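Local coordinates for protein putative methyltransferase (Porphyromonas gingivalis, PDB 3LL7) that probably transfers methyl groups from S-adenosylmethionine to a substrate that remains unidentified, at residues I167-A172 with P189-L194. Numbering follows the deposited sequence.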
loop_
_atom_site.group_PDB
_atom_site.type_symbol
_atom_site.label_atom_id
_atom_site.label_comp_id
_atom_site.label_asym_id
_atom_site.label_seq_id
_atom_site.Cartn_x
_atom_site.Cartn_y
_atom_site.Cartn_z
ATOM N N ILE A 167 -5.868 -14.211 12.429
ATOM C CA ILE A 167 -6.313 -12.990 13.075
ATOM C C ILE A 167 -5.644 -11.817 12.356
ATOM O O ILE A 167 -4.404 -11.730 12.293
ATOM C CB ILE A 167 -6.001 -12.975 14.598
ATOM C CG1 ILE A 167 -6.843 -14.042 15.317
ATOM C CG2 ILE A 167 -6.293 -11.615 15.198
ATOM C CD1 ILE A 167 -6.471 -14.275 16.758
ATOM N N TYR A 168 -6.475 -10.933 11.817
ATOM C CA TYR A 168 -6.010 -9.771 11.063
ATOM C C TYR A 168 -6.197 -8.487 11.886
ATOM O O TYR A 168 -7.231 -8.306 12.547
ATOM C CB TYR A 168 -6.758 -9.698 9.728
ATOM C CG TYR A 168 -6.410 -8.487 8.918
ATOM C CD1 TYR A 168 -5.180 -8.389 8.260
ATOM C CD2 TYR A 168 -7.298 -7.410 8.837
ATOM C CE1 TYR A 168 -4.866 -7.232 7.501
ATOM C CE2 TYR A 168 -6.989 -6.275 8.121
ATOM C CZ TYR A 168 -5.772 -6.188 7.465
ATOM O OH TYR A 168 -5.489 -5.057 6.743
ATOM N N VAL A 169 -5.185 -7.621 11.871
ATOM C CA VAL A 169 -5.239 -6.364 12.592
ATOM C C VAL A 169 -4.609 -5.235 11.763
ATOM O O VAL A 169 -3.556 -5.403 11.154
ATOM C CB VAL A 169 -4.608 -6.514 14.024
ATOM C CG1 VAL A 169 -3.129 -6.958 13.955
ATOM C CG2 VAL A 169 -4.831 -5.263 14.906
ATOM N N ASP A 170 -5.267 -4.088 11.760
ATOM C CA ASP A 170 -4.768 -2.892 11.064
ATOM C C ASP A 170 -4.803 -1.750 12.079
ATOM O O ASP A 170 -5.804 -1.039 12.181
ATOM C CB ASP A 170 -5.660 -2.630 9.825
ATOM C CG ASP A 170 -5.350 -1.315 9.112
ATOM O OD1 ASP A 170 -4.301 -0.696 9.386
ATOM O OD2 ASP A 170 -6.192 -0.889 8.275
ATOM N N PRO A 171 -3.707 -1.587 12.855
ATOM C CA PRO A 171 -3.732 -0.634 13.968
ATOM C C PRO A 171 -3.747 0.821 13.510
ATOM O O PRO A 171 -3.386 1.123 12.365
ATOM C CB PRO A 171 -2.446 -0.946 14.759
ATOM C CG PRO A 171 -1.617 -1.817 13.895
ATOM C CD PRO A 171 -2.532 -2.480 12.904
ATOM N N ALA A 172 -4.196 1.706 14.397
ATOM C CA ALA A 172 -4.161 3.140 14.160
ATOM C C ALA A 172 -2.969 3.751 14.910
ATOM O O ALA A 172 -2.361 3.094 15.772
ATOM C CB ALA A 172 -5.491 3.786 14.591
ATOM N N PRO A 189 -4.453 -1.056 18.304
ATOM C CA PRO A 189 -4.014 -1.681 19.569
ATOM C C PRO A 189 -2.531 -2.036 19.573
ATOM O O PRO A 189 -1.934 -2.189 18.499
ATOM C CB PRO A 189 -4.827 -2.972 19.608
ATOM C CG PRO A 189 -5.051 -3.297 18.148
ATOM C CD PRO A 189 -5.303 -1.972 17.518
ATOM N N ASP A 190 -1.956 -2.181 20.770
ATOM C CA ASP A 190 -0.541 -2.538 20.919
ATOM C C ASP A 190 -0.345 -3.990 20.490
ATOM O O ASP A 190 -0.991 -4.892 21.017
ATOM C CB ASP A 190 -0.082 -2.311 22.369
ATOM C CG ASP A 190 1.431 -2.461 22.555
ATOM O OD1 ASP A 190 2.171 -2.718 21.584
ATOM O OD2 ASP A 190 1.883 -2.340 23.709
ATOM N N LEU A 191 0.541 -4.203 19.517
ATOM C CA LEU A 191 0.692 -5.517 18.875
ATOM C C LEU A 191 1.403 -6.564 19.724
ATOM O O LEU A 191 1.219 -7.773 19.530
ATOM C CB LEU A 191 1.424 -5.381 17.533
ATOM C CG LEU A 191 0.759 -4.571 16.423
ATOM C CD1 LEU A 191 1.673 -4.541 15.203
ATOM C CD2 LEU A 191 -0.619 -5.125 16.049
ATOM N N ILE A 192 2.234 -6.104 20.648
ATOM C CA ILE A 192 3.012 -7.021 21.468
ATOM C C ILE A 192 2.140 -7.769 22.492
ATOM O O ILE A 192 2.143 -9.001 22.491
ATOM C CB ILE A 192 4.285 -6.342 22.038
ATOM C CG1 ILE A 192 5.222 -6.006 20.861
ATOM C CG2 ILE A 192 4.986 -7.256 23.026
ATOM C CD1 ILE A 192 6.183 -4.836 21.089
ATOM N N PRO A 193 1.351 -7.050 23.326
ATOM C CA PRO A 193 0.448 -7.801 24.200
ATOM C C PRO A 193 -0.612 -8.591 23.420
ATOM O O PRO A 193 -1.006 -9.680 23.850
ATOM C CB PRO A 193 -0.211 -6.706 25.054
ATOM C CG PRO A 193 0.736 -5.539 24.976
ATOM C CD PRO A 193 1.258 -5.602 23.579
ATOM N N LEU A 194 -1.049 -8.054 22.277
ATOM C CA LEU A 194 -2.048 -8.718 21.444
ATOM C C LEU A 194 -1.556 -10.093 20.998
ATOM O O LEU A 194 -2.282 -11.084 21.100
ATOM C CB LEU A 194 -2.369 -7.846 20.222
ATOM C CG LEU A 194 -3.495 -8.199 19.240
ATOM C CD1 LEU A 194 -3.773 -6.984 18.366
ATOM C CD2 LEU A 194 -3.180 -9.405 18.352
#
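Val169 pushes its two methyls into a three-sided hollow made by Pro189, Leu191 and Leu194, where the chain turns into helix 191-198. CG2, anti to the backbone N, meets the ring of Pro189 tip to tip, 3.8 Å from its CG, and also faces CD1 of Leu194, 4.0 Å away. CG1, held between the backbone N and the carbonyl carbon (chi1 60°), touches CD2 of Leu191 at 3.7 Å as the two side chains pass at a slant. Leu191 does not start out aimed at the strand; it is the end of its side chain that closes in, and its CD2 fits between Val169 and Pro171, lying 4.1 Å from Pro171 CG. Pro171 itself crosses Leu191 at about a right angle and sets its CB 4.1 Å from Pro189 CD, so the two prolines meet where their backbones come closest.

The peptide bond preceding Pro189 is cis, and after it Asp190 holds the N-cap position of the helix. The leucines also pack on the neighbouring strand 204-209, Leu191 on Leu209 and Leu194 on Ile205, and the helix makes the beta-alpha-beta crossover between two parallel strands, in a sheet with the strand order of a class I methyltransferase. On the strand's other side, away from the helix, Asp170 forms a salt bridge with Lys208 and Tyr168 OH is hydrogen-bonded to Asp107.

The side chains meet one another through aliphatic carbons, Pro171 CB also lying 4.0 Å from Pro189 O, without a polar pair, which implies that shape and burial, rather than directional bonds, hold the helix start against this strand.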